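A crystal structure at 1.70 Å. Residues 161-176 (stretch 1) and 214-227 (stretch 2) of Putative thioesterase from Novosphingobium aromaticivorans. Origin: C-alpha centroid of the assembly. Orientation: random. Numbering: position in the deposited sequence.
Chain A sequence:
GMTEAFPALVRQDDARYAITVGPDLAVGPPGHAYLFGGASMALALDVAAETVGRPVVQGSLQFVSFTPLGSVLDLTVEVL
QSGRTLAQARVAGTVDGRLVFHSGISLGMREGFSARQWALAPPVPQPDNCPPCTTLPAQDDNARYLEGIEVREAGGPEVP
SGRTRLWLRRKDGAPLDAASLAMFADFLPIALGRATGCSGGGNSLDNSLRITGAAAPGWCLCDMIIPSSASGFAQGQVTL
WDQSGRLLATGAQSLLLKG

Stretch 1 (161-176) SGRTRLWLRRKDGAPL
Stretch 2 (214-227) AAAPGWCLCDMIIP

How are the two backbones joined? Strand 163-170 runs antiparallel to strand 220-227, their directions 167° apart, in extended conformation. R163 faces I225, R165 faces D223 and W167 faces L221 as non-hydrogen-bonded pairs; between them T164-M224, L166-C222 and L168-C220 each close two bonds. T164 N gives to M224 O (3.0 Å) and M224 N to T164 O (2.9 Å); L166 N to C222 O (3.0 Å) and C222 N to L166 O (2.7 Å); L168 N to C220 O (2.8 Å) and C220 N to L168 O (2.9 Å). At one end I226 N reaches G162 O (2.8 Å), while I226 O finds no partner.

What satisfies the charged groups? R165 (chi1 m, chi2 and chi3 t) turns its guanidinium edge to D223 (chi1 t), so NE meets OD1 at 2.9 Å in a nearly straight salt bridge. One water accepts from R163 NH1 and donates to D223 OD1 and M224 O; another accepts from R165 NH2 and donates to D223 OD2.

Why do R169 and W219 lie together without a hydrogen bond? R169 NH1 and W219 NE1, 3.3 Å apart, are both donors. The packing is instead CH-pi: R169 CB sits 3.6 Å from the centroid of the W219 six-membered ring, over its face. Likewise L221 CB lies 4.0 Å from that of W167.

How does the contact continue past the strand? A type I turn, R170 to G173, closes with G173 N to R170 O (3.2 Å). Water links R170 N, as donor, to G218 O. L176 (chi1 m, chi2 t) then pairs with A215: A215 N gives to L176 O (3.0 Å), but L176 N to A215 O (2.9 Å) is weak, bent to 125°. L176 CD2 packs 3.9 Å from C220 CB.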

# COMPACT_ATOMS: atom_id res chain seq x y z
N SER A 161 -4.78 -16.02 14.53
CA SER A 161 -3.33 -15.94 14.32
C SER A 161 -2.92 -14.74 13.52
O SER A 161 -3.45 -14.49 12.44
CB SER A 161 -2.85 -17.21 13.58
OG SER A 161 -1.43 -17.28 13.58
N GLY A 162 -2.01 -13.97 14.09
CA GLY A 162 -1.45 -12.82 13.39
C GLY A 162 -2.25 -11.54 13.50
O GLY A 162 -1.81 -10.50 13.07
N ARG A 163 -3.44 -11.64 14.04
CA ARG A 163 -4.33 -10.50 14.20
C ARG A 163 -4.26 -9.80 15.54
O ARG A 163 -4.04 -10.41 16.59
CB ARG A 163 -5.78 -10.86 13.87
CG ARG A 163 -6.02 -11.45 12.48
CD ARG A 163 -7.47 -11.68 12.22
NE ARG A 163 -7.71 -12.21 10.87
CZ ARG A 163 -7.92 -11.47 9.78
NH1 ARG A 163 -7.90 -10.17 9.81
NH2 ARG A 163 -8.13 -12.07 8.60
N THR A 164 -4.49 -8.50 15.46
CA THR A 164 -4.61 -7.60 16.63
C THR A 164 -5.75 -6.63 16.32
O THR A 164 -5.75 -5.96 15.27
CB THR A 164 -3.31 -6.88 16.96
OG1 THR A 164 -2.33 -7.84 17.38
CG2 THR A 164 -3.53 -5.81 18.04
N ARG A 165 -6.74 -6.61 17.21
CA ARG A 165 -7.89 -5.70 17.09
C ARG A 165 -8.02 -4.84 18.34
O ARG A 165 -8.16 -5.33 19.45
CB ARG A 165 -9.16 -6.48 16.84
CG ARG A 165 -9.15 -7.25 15.56
CD ARG A 165 -10.26 -8.24 15.40
NE ARG A 165 -10.36 -8.62 14.00
CZ ARG A 165 -10.76 -9.80 13.57
NH1 ARG A 165 -11.05 -10.74 14.44
NH2 ARG A 165 -10.82 -10.03 12.27
N LEU A 166 -7.83 -3.54 18.13
CA LEU A 166 -7.87 -2.55 19.20
C LEU A 166 -8.94 -1.48 18.93
O LEU A 166 -9.12 -1.05 17.78
CB LEU A 166 -6.50 -1.84 19.26
CG LEU A 166 -5.29 -2.72 19.46
CD1 LEU A 166 -4.04 -1.79 19.39
CD2 LEU A 166 -5.34 -3.38 20.78
N TRP A 167 -9.62 -1.04 19.98
CA TRP A 167 -10.43 0.15 19.93
C TRP A 167 -9.50 1.31 20.32
O TRP A 167 -8.82 1.29 21.37
CB TRP A 167 -11.63 0.11 20.89
CG TRP A 167 -12.76 -0.73 20.46
CD1 TRP A 167 -13.16 -1.90 21.02
CD2 TRP A 167 -13.67 -0.47 19.39
NE1 TRP A 167 -14.27 -2.38 20.39
CE2 TRP A 167 -14.59 -1.55 19.36
CE3 TRP A 167 -13.80 0.53 18.46
CZ2 TRP A 167 -15.65 -1.59 18.44
CZ3 TRP A 167 -14.84 0.48 17.54
CH2 TRP A 167 -15.75 -0.56 17.54
N LEU A 168 -9.49 2.34 19.49
CA LEU A 168 -8.66 3.52 19.70
C LEU A 168 -9.48 4.79 19.71
O LEU A 168 -10.40 4.94 18.94
CB LEU A 168 -7.61 3.68 18.57
CG LEU A 168 -6.69 2.49 18.35
CD1 LEU A 168 -5.83 2.80 17.08
CD2 LEU A 168 -5.85 2.16 19.57
N ARG A 169 -9.16 5.68 20.63
CA ARG A 169 -9.87 6.94 20.70
C ARG A 169 -8.92 8.04 21.14
O ARG A 169 -8.23 7.90 22.18
CB ARG A 169 -11.04 6.86 21.67
CG ARG A 169 -11.84 8.18 21.65
CD ARG A 169 -13.07 8.14 22.50
NE ARG A 169 -12.84 7.88 23.92
CZ ARG A 169 -13.85 7.71 24.78
NH1 ARG A 169 -15.10 7.80 24.35
NH2 ARG A 169 -13.63 7.45 26.08
N ARG A 170 -8.88 9.10 20.35
CA ARG A 170 -8.09 10.30 20.72
C ARG A 170 -8.70 10.96 21.94
O ARG A 170 -9.91 11.31 21.97
CB ARG A 170 -7.97 11.31 19.59
CG ARG A 170 -7.00 10.87 18.53
CD ARG A 170 -6.99 11.72 17.37
NE ARG A 170 -6.54 13.04 17.71
CZ ARG A 170 -6.02 13.87 16.82
NH1 ARG A 170 -5.86 13.49 15.56
NH2 ARG A 170 -5.61 15.07 17.21
N LYS A 171 -7.87 11.16 22.96
CA LYS A 171 -8.34 11.81 24.18
C LYS A 171 -8.71 13.28 23.93
O LYS A 171 -9.45 13.86 24.70
CB LYS A 171 -7.30 11.69 25.30
CG LYS A 171 -7.17 10.21 25.84
CD LYS A 171 -6.09 10.08 26.93
CE LYS A 171 -5.72 8.64 27.19
NZ LYS A 171 -4.70 8.57 28.30
N ASP A 172 -8.16 13.85 22.87
CA ASP A 172 -8.42 15.26 22.55
C ASP A 172 -9.72 15.49 21.77
O ASP A 172 -10.05 16.62 21.41
CB ASP A 172 -7.22 15.91 21.86
CG ASP A 172 -6.97 15.37 20.49
OD1 ASP A 172 -7.76 14.55 19.98
OD2 ASP A 172 -5.93 15.77 19.93
N GLY A 173 -10.45 14.40 21.53
CA GLY A 173 -11.77 14.45 20.88
C GLY A 173 -11.81 14.89 19.42
O GLY A 173 -12.88 15.25 18.93
N ALA A 174 -10.66 14.88 18.74
CA ALA A 174 -10.61 15.25 17.33
C ALA A 174 -11.46 14.31 16.48
O ALA A 174 -11.65 13.14 16.82
CB ALA A 174 -9.18 15.27 16.78
N PRO A 175 -12.01 14.80 15.37
CA PRO A 175 -12.74 13.87 14.51
C PRO A 175 -11.81 12.85 13.86
O PRO A 175 -10.59 13.01 13.83
CB PRO A 175 -13.31 14.74 13.41
CG PRO A 175 -12.36 15.81 13.29
CD PRO A 175 -11.85 16.12 14.71
N LEU A 176 -12.45 11.80 13.36
CA LEU A 176 -11.78 10.71 12.66
C LEU A 176 -11.57 11.13 11.21
O LEU A 176 -12.14 10.62 10.27
CB LEU A 176 -12.57 9.43 12.78
CG LEU A 176 -12.47 8.83 14.17
CD1 LEU A 176 -13.51 7.71 14.25
CD2 LEU A 176 -11.09 8.31 14.48
N ALA A 214 -14.50 9.71 6.17
CA ALA A 214 -14.11 10.18 7.48
C ALA A 214 -15.28 10.02 8.39
O ALA A 214 -16.39 9.65 7.97
CB ALA A 214 -13.69 11.63 7.44
N ALA A 215 -15.06 10.36 9.64
CA ALA A 215 -16.13 10.26 10.63
C ALA A 215 -15.97 11.31 11.68
O ALA A 215 -14.89 11.94 11.84
CB ALA A 215 -16.11 8.86 11.28
N ALA A 216 -17.05 11.52 12.41
CA ALA A 216 -17.09 12.43 13.54
C ALA A 216 -16.22 11.83 14.66
O ALA A 216 -15.82 10.66 14.60
CB ALA A 216 -18.56 12.57 14.02
N PRO A 217 -15.93 12.61 15.71
CA PRO A 217 -15.16 12.06 16.83
C PRO A 217 -15.77 10.80 17.43
O PRO A 217 -16.99 10.64 17.51
CB PRO A 217 -15.14 13.22 17.86
CG PRO A 217 -15.42 14.46 17.04
CD PRO A 217 -16.31 14.00 15.93
N GLY A 218 -14.87 9.92 17.84
CA GLY A 218 -15.25 8.69 18.49
C GLY A 218 -14.23 7.59 18.39
O GLY A 218 -13.08 7.81 18.08
N TRP A 219 -14.72 6.41 18.74
CA TRP A 219 -13.93 5.19 18.70
C TRP A 219 -13.69 4.72 17.29
O TRP A 219 -14.54 4.84 16.40
CB TRP A 219 -14.64 4.08 19.46
CG TRP A 219 -14.68 4.28 20.92
CD1 TRP A 219 -15.73 4.70 21.66
CD2 TRP A 219 -13.60 4.07 21.83
NE1 TRP A 219 -15.37 4.78 23.01
CE2 TRP A 219 -14.06 4.40 23.12
CE3 TRP A 219 -12.27 3.64 21.68
CZ2 TRP A 219 -13.26 4.26 24.26
CZ3 TRP A 219 -11.46 3.55 22.78
CH2 TRP A 219 -11.96 3.86 24.07
N CYS A 220 -12.49 4.20 17.11
CA CYS A 220 -12.09 3.62 15.83
C CYS A 220 -11.64 2.17 16.09
O CYS A 220 -10.83 1.93 17.01
CB CYS A 220 -10.97 4.46 15.24
SG CYS A 220 -10.24 3.73 13.73
N LEU A 221 -12.20 1.21 15.35
CA LEU A 221 -11.72 -0.16 15.42
C LEU A 221 -10.51 -0.24 14.48
O LEU A 221 -10.64 -0.10 13.25
CB LEU A 221 -12.78 -1.16 15.00
CG LEU A 221 -12.31 -2.60 15.14
CD1 LEU A 221 -11.88 -2.96 16.57
CD2 LEU A 221 -13.40 -3.53 14.61
N CYS A 222 -9.36 -0.54 15.10
CA CYS A 222 -8.06 -0.67 14.44
C CYS A 222 -7.84 -2.19 14.30
O CYS A 222 -7.46 -2.90 15.23
CB CYS A 222 -6.98 0.03 15.25
SG CYS A 222 -5.32 -0.21 14.59
N ASP A 223 -8.15 -2.66 13.10
CA ASP A 223 -8.23 -4.09 12.79
C ASP A 223 -7.07 -4.53 11.91
O ASP A 223 -7.10 -4.32 10.70
CB ASP A 223 -9.61 -4.22 12.07
CG ASP A 223 -10.00 -5.63 11.69
OD1 ASP A 223 -9.38 -6.58 12.17
OD2 ASP A 223 -10.97 -5.74 10.90
N MSE A 224 -6.09 -5.16 12.54
CA MSE A 224 -4.78 -5.48 11.99
C MSE A 224 -4.43 -6.92 11.83
O MSE A 224 -4.86 -7.80 12.60
CB MSE A 224 -3.69 -4.85 12.91
CG MSE A 224 -3.80 -3.35 13.08
SE MSE A 224 -2.55 -2.47 14.19
CE MSE A 224 -3.29 -3.06 15.86
N ILE A 225 -3.64 -7.18 10.81
CA ILE A 225 -3.07 -8.50 10.61
C ILE A 225 -1.61 -8.38 10.19
O ILE A 225 -1.24 -7.50 9.40
CB ILE A 225 -3.90 -9.36 9.56
CG1 ILE A 225 -3.40 -10.79 9.50
CG2 ILE A 225 -3.83 -8.69 8.18
CD1 ILE A 225 -4.34 -11.78 8.80
N ILE A 226 -0.79 -9.29 10.70
CA ILE A 226 0.60 -9.47 10.22
C ILE A 226 0.57 -10.87 9.58
O ILE A 226 0.55 -11.88 10.26
CB ILE A 226 1.65 -9.49 11.38
CG1 ILE A 226 1.57 -8.22 12.21
CG2 ILE A 226 3.01 -9.66 10.78
CD1 ILE A 226 1.88 -6.93 11.44
N PRO A 227 0.50 -10.93 8.24
CA PRO A 227 0.28 -12.24 7.66
C PRO A 227 1.53 -13.10 7.44
O PRO A 227 1.45 -14.32 7.38
CB PRO A 227 -0.36 -11.89 6.29
CG PRO A 227 0.28 -10.63 5.92
CD PRO A 227 0.36 -9.86 7.24
O HOH W 1 -7.48 -8.36 12.08
O HOH W 2 -11.46 -8.11 10.10
O HOH W 3 -10.58 9.03 18.04